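Local coordinates for glyoxalase family protein (Bacillus cereus, PDB 1ZSW) that binds zinc and is probably an enzyme of the glyoxalase (vicinal oxygen chelate) family, although its reaction and substrate are not known, at residues R189-T197 and S208-F216; Y48-R56 and W167-I178. All blocks are in the same frame, centred on the assembly; numbering follows the deposited sequence.

In the fold
From the N terminus, strand 31-38 leads to helix 41-51, and interaction 2 opens in the last turn of that helix, within Y48-R56. It closes 111 residues further on, when W167-I178, in the loop between strands 150-155 and 180-188, returns to the turn after the helix. Interaction 1 then opens at R189-T197 and closes 11 residues later, joining helix 191-201 to the hairpin of strands 205-209 and 213-217. The two are therefore in series, neither nested nor crossed: one ties distant parts of the chain, the other folds a local unit. The centres of interactions 1 and 2 lie on opposite sides of the chain's centre, and the contacts do not touch.

Interaction 1 of 2, residues R189-T197 and S208-F216; sequences RRLDKMAST and SRNDQEAIF
Leu-191 and Ala-195, one helical turn apart, lean on the hairpin and bury much of the 308 Å² shared by the segments. Leu-191 CG stands anti to its amide nitrogen (chi1 -177°), which carries the two methyls toward the turn and the start of strand 213-217: CD1 rests on the backbone at Glu-213 N, 3.8 Å away, while CD2 meets Ala-214 CB at 4.2 Å. Ala-195 CB reaches Phe-216 CZ at 3.4 Å, approaching the ring obliquely. In the one of its two conformers described here, Arg-209 passes Leu-191 in the opposite direction and lays one guanidinium face against Ala-195 CB. Its NH2 donates to a water in the guanidinium plane (3.1 Å), which in turn donates to Asp-192 O, so the polar link between helix and hairpin is solvent-mediated. Helix 191-197 and strand 213-216 run nearly parallel, 9° apart with axes 9.7 Å from each other; the order of strand 180-188, helix 191-201 and strands 205-209, 213-217 and 227-231 fits a beta-alpha-beta-beta-beta module of the glyoxalase fold. Behind these contacts, an Asx turn shapes the hairpin: Asn-210 OD1 accepts from Gln-212 N at 2.8 Å in the carbonyl plane, and from Glu-213 N above it. At the helix start, Arg-190 grips Asp-192 side-on, with NE on OD1 (2.9 Å) and NH2 on OD2. Glu-206 forms a salt bridge with Arg-209 NH2.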
loop_
_atom_site.group_PDB
_atom_site.type_symbol
_atom_site.label_atom_id
_atom_site.label_comp_id
_atom_site.label_asym_id
_atom_site.label_seq_id
_atom_site.Cartn_x
_atom_site.Cartn_y
_atom_site.Cartn_z
ATOM N N ARG A 189 -13.481 9.967 -11.098
ATOM C CA ARG A 189 -14.388 10.650 -12.069
ATOM C C ARG A 189 -13.660 11.097 -13.320
ATOM O O ARG A 189 -14.225 11.047 -14.436
ATOM C CB ARG A 189 -15.035 11.873 -11.421
ATOM C CG ARG A 189 -15.993 11.543 -10.287
ATOM C CD ARG A 189 -17.486 11.472 -10.778
ATOM N NE ARG A 189 -18.403 11.289 -9.646
ATOM C CZ ARG A 189 -18.393 12.050 -8.556
ATOM N NH1 ARG A 189 -17.557 13.078 -8.476
ATOM N NH2 ARG A 189 -19.197 11.797 -7.548
ATOM N N ARG A 190 -12.434 11.578 -13.136
ATOM C CA ARG A 190 -11.614 12.148 -14.221
ATOM C C ARG A 190 -10.331 11.361 -14.437
ATOM O O ARG A 190 -9.269 11.675 -13.879
ATOM C CB ARG A 190 -11.298 13.623 -13.926
ATOM C CG ARG A 190 -12.525 14.504 -13.860
ATOM C CD ARG A 190 -13.114 14.753 -15.249
ATOM N NE ARG A 190 -12.128 15.220 -16.231
ATOM C CZ ARG A 190 -11.969 16.482 -16.631
ATOM N NH1 ARG A 190 -12.706 17.459 -16.102
ATOM N NH2 ARG A 190 -11.031 16.773 -17.533
ATOM N N LEU A 191 -10.433 10.337 -15.268
ATOM C CA LEU A 191 -9.306 9.490 -15.607
ATOM C C LEU A 191 -8.188 10.268 -16.299
ATOM O O LEU A 191 -7.007 10.032 -16.042
ATOM C CB LEU A 191 -9.821 8.325 -16.476
ATOM C CG LEU A 191 -8.837 7.243 -16.919
ATOM C CD1 LEU A 191 -9.554 5.911 -17.116
ATOM C CD2 LEU A 191 -8.070 7.666 -18.173
ATOM N N ASP A 192 -8.548 11.241 -17.147
ATOM C CA ASP A 192 -7.526 12.066 -17.813
ATOM C C ASP A 192 -6.647 12.839 -16.848
ATOM O O ASP A 192 -5.431 12.944 -17.029
ATOM C CB ASP A 192 -8.172 13.021 -18.849
ATOM C CG ASP A 192 -9.230 13.951 -18.246
ATOM O OD1 ASP A 192 -9.875 13.606 -17.228
ATOM O OD2 ASP A 192 -9.455 15.044 -18.825
ATOM N N LYS A 193 -7.271 13.358 -15.802
ATOM C CA LYS A 193 -6.540 14.155 -14.815
ATOM C C LYS A 193 -5.606 13.249 -14.028
ATOM O O LYS A 193 -4.464 13.635 -13.751
ATOM C CB LYS A 193 -7.529 14.909 -13.911
ATOM C CG LYS A 193 -8.396 15.937 -14.676
ATOM C CD LYS A 193 -8.969 16.969 -13.716
ATOM C CE LYS A 193 -9.033 18.371 -14.347
ATOM N NZ LYS A 193 -7.681 19.026 -14.441
ATOM N N MET A 194 -6.065 12.054 -13.674
ATOM C CA MET A 194 -5.210 11.121 -12.930
ATOM C C MET A 194 -4.034 10.662 -13.789
ATOM O O MET A 194 -2.882 10.627 -13.332
ATOM C CB MET A 194 -6.018 9.915 -12.397
ATOM C CG MET A 194 -5.152 8.855 -11.674
ATOM S SD MET A 194 -4.292 9.497 -10.210
ATOM C CE MET A 194 -5.665 9.605 -9.144
ATOM N N ALA A 195 -4.325 10.339 -15.053
ATOM C CA ALA A 195 -3.284 9.949 -15.995
ATOM C C ALA A 195 -2.216 11.014 -16.127
ATOM O O ALA A 195 -1.036 10.679 -16.125
ATOM C CB ALA A 195 -3.901 9.637 -17.377
ATOM N N SER A 196 -2.621 12.288 -16.256
ATOM C CA SER A 196 -1.680 13.395 -16.368
ATOM C C SER A 196 -0.791 13.499 -15.136
ATOM O O SER A 196 0.410 13.685 -15.230
ATOM C CB SER A 196 -2.458 14.705 -16.566
ATOM O OG SER A 196 -1.559 15.816 -16.621
ATOM N N THR A 197 -1.370 13.339 -13.947
ATOM C CA THR A 197 -0.554 13.340 -12.737
ATOM C C THR A 197 0.559 12.280 -12.753
ATOM O O THR A 197 1.754 12.567 -12.473
ATOM C CB THR A 197 -1.468 13.189 -11.464
ATOM O OG1 THR A 197 -2.287 14.363 -11.359
ATOM C CG2 THR A 197 -0.619 13.032 -10.181
ATOM N N SER A 208 -1.545 1.012 -21.094
ATOM C CA SER A 208 -2.717 1.100 -21.938
ATOM C C SER A 208 -3.640 2.193 -21.433
ATOM O O SER A 208 -3.513 2.647 -20.289
ATOM C CB SER A 208 -3.427 -0.239 -21.948
ATOM O OG SER A 208 -3.786 -0.638 -20.641
ATOM N N ARG A 209 -4.561 2.651 -22.285
ATOM C CA ARG A 209 -5.558 3.641 -21.880
ATOM C C ARG A 209 -6.723 3.725 -22.824
ATOM O O ARG A 209 -6.534 3.918 -24.032
ATOM C CB ARG A 209 -4.982 5.056 -21.779
ATOM C CG ARG A 209 -6.029 6.059 -21.257
ATOM C CD ARG A 209 -5.950 7.387 -21.943
ATOM N NE ARG A 209 -4.768 8.132 -21.536
ATOM C CZ ARG A 209 -4.787 9.322 -20.945
ATOM N NH1 ARG A 209 -5.933 9.943 -20.690
ATOM N NH2 ARG A 209 -3.642 9.901 -20.629
ATOM N N ASN A 210 -7.920 3.620 -22.255
ATOM C CA ASN A 210 -9.146 3.972 -22.956
ATOM C C ASN A 210 -9.991 4.812 -22.007
ATOM O O ASN A 210 -9.506 5.173 -20.916
ATOM C CB ASN A 210 -9.871 2.723 -23.475
ATOM C CG ASN A 210 -10.162 1.728 -22.397
ATOM O OD1 ASN A 210 -10.902 2.010 -21.452
ATOM N ND2 ASN A 210 -9.596 0.534 -22.533
ATOM N N ASP A 211 -11.227 5.129 -22.398
ATOM C CA ASP A 211 -12.112 5.954 -21.582
ATOM C C ASP A 211 -12.555 5.309 -20.263
ATOM O O ASP A 211 -12.966 6.021 -19.330
ATOM C CB ASP A 211 -13.360 6.348 -22.391
ATOM C CG ASP A 211 -13.067 7.399 -23.440
ATOM O OD1 ASP A 211 -11.969 7.990 -23.414
ATOM O OD2 ASP A 211 -13.949 7.643 -24.295
ATOM N N GLN A 212 -12.472 3.979 -20.193
ATOM C CA GLN A 212 -12.979 3.217 -19.063
ATOM C C GLN A 212 -11.866 2.881 -18.073
ATOM O O GLN A 212 -12.097 2.836 -16.865
ATOM C CB GLN A 212 -13.641 1.913 -19.539
ATOM C CG GLN A 212 -14.987 2.111 -20.282
ATOM C CD GLN A 212 -14.808 2.637 -21.706
ATOM O OE1 GLN A 212 -14.078 2.055 -22.516
ATOM N NE2 GLN A 212 -15.472 3.749 -22.014
ATOM N N GLU A 213 -10.681 2.612 -18.597
ATOM C CA GLU A 213 -9.553 2.125 -17.745
ATOM C C GLU A 213 -8.206 2.403 -18.343
ATOM O O GLU A 213 -8.018 2.356 -19.560
ATOM C CB GLU A 213 -9.686 0.620 -17.528
ATOM C CG GLU A 213 -8.580 0.057 -16.593
ATOM C CD GLU A 213 -8.773 -1.393 -16.293
ATOM O OE1 GLU A 213 -9.657 -1.707 -15.469
ATOM O OE2 GLU A 213 -8.038 -2.218 -16.883
ATOM N N ALA A 214 -7.213 2.683 -17.504
ATOM C CA ALA A 214 -5.880 2.885 -18.018
ATOM C C ALA A 214 -4.960 2.195 -17.011
ATOM O O ALA A 214 -5.344 2.010 -15.838
ATOM C CB ALA A 214 -5.558 4.357 -18.167
ATOM N N ILE A 215 -3.793 1.772 -17.468
ATOM C CA ILE A 215 -2.855 1.033 -16.595
ATOM C C ILE A 215 -1.510 1.688 -16.705
ATOM O O ILE A 215 -1.066 2.000 -17.800
ATOM C CB ILE A 215 -2.807 -0.482 -16.933
ATOM C CG1 ILE A 215 -4.183 -1.124 -16.673
ATOM C CG2 ILE A 215 -1.691 -1.171 -16.134
ATOM C CD1 ILE A 215 -4.182 -2.684 -16.853
ATOM N N PHE A 216 -0.842 1.956 -15.558
ATOM C CA PHE A 216 0.410 2.675 -15.534
ATOM C C PHE A 216 1.368 1.892 -14.678
ATOM O O PHE A 216 0.935 1.201 -13.725
ATOM C CB PHE A 216 0.230 4.074 -14.880
ATOM C CG PHE A 216 -0.764 4.926 -15.598
ATOM C CD1 PHE A 216 -0.356 5.766 -16.640
ATOM C CD2 PHE A 216 -2.118 4.858 -15.264
ATOM C CE1 PHE A 216 -1.323 6.522 -17.358
ATOM C CE2 PHE A 216 -3.077 5.642 -15.964
ATOM C CZ PHE A 216 -2.665 6.462 -16.992
HETATM O O HOH W 1 -4.308 12.755 -19.618
#

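Interaction 2 of 2, residues Y48-R56 and W167-I178; sequences YKNVLGLRR and WEKSEVPAKHQI
The turn between helix 41-51 and strand 55-62, part of a beta-alpha-beta-beta-beta module of the glyoxalase fold, is clasped here by the loop before strand 180-188, with Arg-55 laid over Trp-167 at one end and Leu-52 and Leu-54 against Ile-178 at the other. Arg-55, with CG anti to the backbone N (chi1 -173°), runs extended from CB over Trp-167 NE1 and CD1, through CG near CE2, to CD over the six-membered ring. There a CH-pi contact puts CD 3.5 Å from the centroid of that Trp-167 ring. Beyond it the guanidinium lies over Trp-167 CH2, NE at 3.1 Å, with the two planes only 14° apart. Lys-169 N lies over the opposite face of the indole.

Ser-170 supplies the direct hydrogen bond: its OG donates to Gly-53 O at 2.6 Å, in the carbonyl plane and on a lone pair (C=O...donor angle 118°). The same OG accepts from Val-172 N at 3.1 Å, an ST turn, so one hydroxyl both shapes the loop and fastens it. Gly-53 has no side chain, which leaves room for Val-172 CG2 at 3.9 Å from its CA; its positive phi takes the chain out of the helix. Gln-177 braces the loop from within, OE1 taking the N-H of Trp-167 at 2.9 Å and NE2 reaching Trp-167 O and Val-172 O. Water bridges add Leu-52 O to Ile-178 N, Lys-49 O to Glu-171 N, and Gly-53 O to Gln-177 OE1. On the apolar side, Leu-54 CD2 meets Ile-178 CB at 3.9 Å.

Arg-55 NH1 and NH2 donate to Lys-76 O and Val-308 O, respectively. Helix 112-124 flanks the clasp, its Arg-121 bonding to Asn-50 O and Val-51 O and its Trp-118 touching Val-172, while Ile-178 packs on Leu-153 of strand 150-155.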
loop_
_atom_site.group_PDB
_atom_site.type_symbol
_atom_site.label_atom_id
_atom_site.label_comp_id
_atom_site.label_asym_id
_atom_site.label_seq_id
_atom_site.Cartn_x
_atom_site.Cartn_y
_atom_site.Cartn_z
ATOM N N TYR A 48 -5.044 -10.898 8.544
ATOM C CA TYR A 48 -3.813 -10.565 7.792
ATOM C C TYR A 48 -2.615 -11.410 8.204
ATOM O O TYR A 48 -1.755 -11.721 7.393
ATOM C CB TYR A 48 -3.528 -9.023 7.808
ATOM C CG TYR A 48 -4.591 -8.387 6.957
ATOM C CD1 TYR A 48 -5.797 -7.977 7.524
ATOM C CD2 TYR A 48 -4.449 -8.367 5.578
ATOM C CE1 TYR A 48 -6.871 -7.483 6.712
ATOM C CE2 TYR A 48 -5.487 -7.875 4.764
ATOM C CZ TYR A 48 -6.681 -7.457 5.345
ATOM O OH TYR A 48 -7.707 -7.007 4.506
ATOM N N LYS A 49 -2.586 -11.815 9.464
ATOM C CA LYS A 49 -1.491 -12.643 9.966
ATOM C C LYS A 49 -1.826 -14.120 9.843
ATOM O O LYS A 49 -1.113 -14.851 9.190
ATOM C CB LYS A 49 -1.156 -12.259 11.409
ATOM C CG LYS A 49 -0.020 -13.083 12.008
ATOM C CD LYS A 49 0.381 -12.546 13.387
ATOM C CE LYS A 49 -0.747 -12.729 14.381
ATOM N NZ LYS A 49 -0.943 -14.158 14.788
ATOM N N ASN A 50 -2.930 -14.556 10.427
ATOM C CA ASN A 50 -3.212 -16.004 10.428
ATOM C C ASN A 50 -3.709 -16.548 9.096
ATOM O O ASN A 50 -3.256 -17.603 8.661
ATOM C CB ASN A 50 -4.135 -16.375 11.588
ATOM C CG ASN A 50 -3.495 -16.064 12.931
ATOM O OD1 ASN A 50 -4.067 -15.369 13.760
ATOM N ND2 ASN A 50 -2.258 -16.523 13.110
ATOM N N VAL A 51 -4.597 -15.818 8.425
ATOM C CA VAL A 51 -5.166 -16.342 7.169
ATOM C C VAL A 51 -4.236 -16.028 6.013
ATOM O O VAL A 51 -3.836 -16.904 5.253
ATOM C CB VAL A 51 -6.600 -15.834 6.920
ATOM C CG1 VAL A 51 -7.160 -16.380 5.583
ATOM C CG2 VAL A 51 -7.528 -16.200 8.113
ATOM N N LEU A 52 -3.842 -14.762 5.877
ATOM C CA LEU A 52 -2.967 -14.380 4.767
ATOM C C LEU A 52 -1.468 -14.682 4.971
ATOM O O LEU A 52 -0.654 -14.629 4.033
ATOM C CB LEU A 52 -3.163 -12.876 4.467
ATOM C CG LEU A 52 -4.489 -12.457 3.866
ATOM C CD1 LEU A 52 -4.190 -11.103 3.167
ATOM C CD2 LEU A 52 -4.999 -13.496 2.869
ATOM N N GLY A 53 -1.113 -14.987 6.223
ATOM C CA GLY A 53 0.239 -15.432 6.517
ATOM C C GLY A 53 1.303 -14.353 6.593
ATOM O O GLY A 53 2.485 -14.673 6.542
ATOM N N LEU A 54 0.891 -13.072 6.602
ATOM C CA LEU A 54 1.841 -11.959 6.610
ATOM C C LEU A 54 2.382 -11.830 8.033
ATOM O O LEU A 54 1.725 -12.277 8.986
ATOM C CB LEU A 54 1.175 -10.630 6.227
ATOM C CG LEU A 54 0.526 -10.661 4.840
ATOM C CD1 LEU A 54 -0.191 -9.328 4.679
ATOM C CD2 LEU A 54 1.531 -10.789 3.751
ATOM N N ARG A 55 3.565 -11.219 8.145
ATOM C CA ARG A 55 4.092 -10.916 9.490
ATOM C C ARG A 55 3.498 -9.634 10.032
ATOM O O ARG A 55 3.419 -8.658 9.294
ATOM C CB ARG A 55 5.597 -10.718 9.431
ATOM C CG ARG A 55 6.221 -10.566 10.870
ATOM C CD ARG A 55 7.732 -10.519 10.765
ATOM N NE ARG A 55 8.243 -10.707 12.136
ATOM C CZ ARG A 55 9.521 -10.704 12.487
ATOM N NH1 ARG A 55 10.474 -10.532 11.590
ATOM N NH2 ARG A 55 9.825 -10.915 13.762
ATOM N N ARG A 56 3.102 -9.617 11.310
ATOM C CA ARG A 56 2.752 -8.335 11.922
ATOM C C ARG A 56 4.056 -7.684 12.284
ATOM O O ARG A 56 4.719 -8.117 13.231
ATOM C CB ARG A 56 1.847 -8.470 13.136
ATOM C CG ARG A 56 1.570 -7.066 13.736
ATOM C CD ARG A 56 0.575 -7.148 14.841
ATOM N NE ARG A 56 1.257 -7.533 16.087
ATOM C CZ ARG A 56 0.898 -8.548 16.868
ATOM N NH1 ARG A 56 -0.142 -9.324 16.568
ATOM N NH2 ARG A 56 1.579 -8.781 17.982
ATOM N N TRP A 167 8.638 -14.952 5.162
ATOM C CA TRP A 167 8.565 -15.001 6.605
ATOM C C TRP A 167 8.551 -16.442 7.083
ATOM O O TRP A 167 7.615 -17.181 6.802
ATOM C CB TRP A 167 7.285 -14.261 6.992
ATOM C CG TRP A 167 6.888 -14.258 8.398
ATOM C CD1 TRP A 167 5.620 -14.398 8.881
ATOM C CD2 TRP A 167 7.737 -14.098 9.532
ATOM N NE1 TRP A 167 5.626 -14.328 10.242
ATOM C CE2 TRP A 167 6.911 -14.134 10.672
ATOM C CE3 TRP A 167 9.114 -13.900 9.693
ATOM C CZ2 TRP A 167 7.410 -13.997 11.962
ATOM C CZ3 TRP A 167 9.613 -13.751 10.984
ATOM C CH2 TRP A 167 8.760 -13.806 12.093
ATOM N N GLU A 168 9.584 -16.835 7.841
ATOM C CA GLU A 168 9.770 -18.245 8.207
ATOM C C GLU A 168 8.798 -18.776 9.264
ATOM O O GLU A 168 8.721 -19.991 9.487
ATOM C CB GLU A 168 11.215 -18.502 8.675
ATOM C CG GLU A 168 11.566 -17.854 10.026
ATOM C CD GLU A 168 12.239 -16.490 9.898
ATOM O OE1 GLU A 168 13.059 -16.158 10.800
ATOM O OE2 GLU A 168 11.954 -15.745 8.918
ATOM N N LYS A 169 8.077 -17.887 9.934
ATOM C CA LYS A 169 7.098 -18.298 10.947
ATOM C C LYS A 169 5.657 -18.134 10.483
ATOM O O LYS A 169 4.724 -18.213 11.277
ATOM C CB LYS A 169 7.314 -17.566 12.269
ATOM C CG LYS A 169 8.601 -17.954 12.949
ATOM C CD LYS A 169 8.832 -17.069 14.133
ATOM C CE LYS A 169 10.310 -17.046 14.493
ATOM N NZ LYS A 169 10.685 -18.117 15.453
ATOM N N SER A 170 5.505 -17.921 9.170
ATOM C CA SER A 170 4.176 -17.856 8.539
ATOM C C SER A 170 3.441 -19.192 8.585
ATOM O O SER A 170 4.073 -20.239 8.552
ATOM C CB SER A 170 4.346 -17.458 7.086
ATOM O OG SER A 170 3.053 -17.255 6.484
ATOM N N GLU A 171 2.115 -19.166 8.630
ATOM C CA GLU A 171 1.322 -20.369 8.389
ATOM C C GLU A 171 1.406 -20.896 6.961
ATOM O O GLU A 171 1.033 -22.053 6.698
ATOM C CB GLU A 171 -0.149 -20.108 8.710
ATOM C CG GLU A 171 -0.448 -19.806 10.169
ATOM C CD GLU A 171 -0.248 -21.008 11.051
ATOM O OE1 GLU A 171 0.439 -20.886 12.090
ATOM O OE2 GLU A 171 -0.775 -22.080 10.712
ATOM N N VAL A 172 1.876 -20.047 6.040
ATOM C CA VAL A 172 1.879 -20.327 4.601
ATOM C C VAL A 172 3.255 -20.774 4.120
ATOM O O VAL A 172 4.284 -20.190 4.519
ATOM C CB VAL A 172 1.459 -19.020 3.820
ATOM C CG1 VAL A 172 1.451 -19.227 2.302
ATOM C CG2 VAL A 172 0.097 -18.583 4.296
ATOM N N PRO A 173 3.303 -21.838 3.271
ATOM C CA PRO A 173 4.594 -22.275 2.747
ATOM C C PRO A 173 5.318 -21.137 2.036
ATOM O O PRO A 173 4.666 -20.340 1.353
ATOM C CB PRO A 173 4.213 -23.338 1.701
ATOM C CG PRO A 173 2.879 -23.768 2.005
ATOM C CD PRO A 173 2.185 -22.647 2.778
ATOM N N ALA A 174 6.640 -21.044 2.191
ATOM C CA ALA A 174 7.399 -19.977 1.551
ATOM C C ALA A 174 7.025 -19.793 0.076
ATOM O O ALA A 174 6.873 -18.659 -0.390
ATOM C CB ALA A 174 8.879 -20.228 1.655
ATOM N N LYS A 175 6.895 -20.899 -0.653
ATOM C CA LYS A 175 6.767 -20.797 -2.112
ATOM C C LYS A 175 5.411 -20.261 -2.576
ATOM O O LYS A 175 5.249 -19.979 -3.776
ATOM C CB LYS A 175 7.050 -22.143 -2.774
ATOM C CG LYS A 175 5.972 -23.173 -2.519
ATOM C CD LYS A 175 6.526 -24.542 -2.894
ATOM C CE LYS A 175 5.564 -25.320 -3.701
ATOM N NZ LYS A 175 6.169 -26.655 -4.084
ATOM N N HIS A 176 4.454 -20.132 -1.648
ATOM C CA HIS A 176 3.125 -19.589 -1.965
ATOM C C HIS A 176 2.831 -18.285 -1.231
ATOM O O HIS A 176 1.739 -17.744 -1.348
ATOM C CB HIS A 176 2.019 -20.577 -1.634
ATOM C CG HIS A 176 2.132 -21.866 -2.386
ATOM N ND1 HIS A 176 2.469 -21.920 -3.723
ATOM C CD2 HIS A 176 1.989 -23.152 -1.979
ATOM C CE1 HIS A 176 2.528 -23.189 -4.110
ATOM N NE2 HIS A 176 2.216 -23.950 -3.073
ATOM N N GLN A 177 3.782 -17.811 -0.440
ATOM C CA GLN A 177 3.506 -16.612 0.361
ATOM C C GLN A 177 3.278 -15.425 -0.552
ATOM O O GLN A 177 3.924 -15.286 -1.609
ATOM C CB GLN A 177 4.679 -16.266 1.290
ATOM C CG GLN A 177 4.644 -17.104 2.566
ATOM C CD GLN A 177 5.767 -16.773 3.538
ATOM O OE1 GLN A 177 6.206 -15.626 3.651
ATOM N NE2 GLN A 177 6.252 -17.801 4.248
ATOM N N ILE A 178 2.427 -14.548 -0.054
ATOM C CA ILE A 178 2.305 -13.206 -0.624
ATOM C C ILE A 178 3.680 -12.554 -0.635
ATOM O O ILE A 178 4.373 -12.529 0.407
ATOM C CB ILE A 178 1.286 -12.377 0.178
ATOM C CG1 ILE A 178 -0.139 -12.887 -0.138
ATOM C CG2 ILE A 178 1.383 -10.904 -0.245
ATOM C CD1 ILE A 178 -1.132 -12.571 0.907
HETATM O O HOH W 2 0.861 -16.790 9.855
HETATM O O HOH W 3 1.689 -15.079 2.659
HETATM O O HOH W 4 3.872 -14.105 4.176
HETATM O O HOH W 5 2.703 -14.656 10.222
#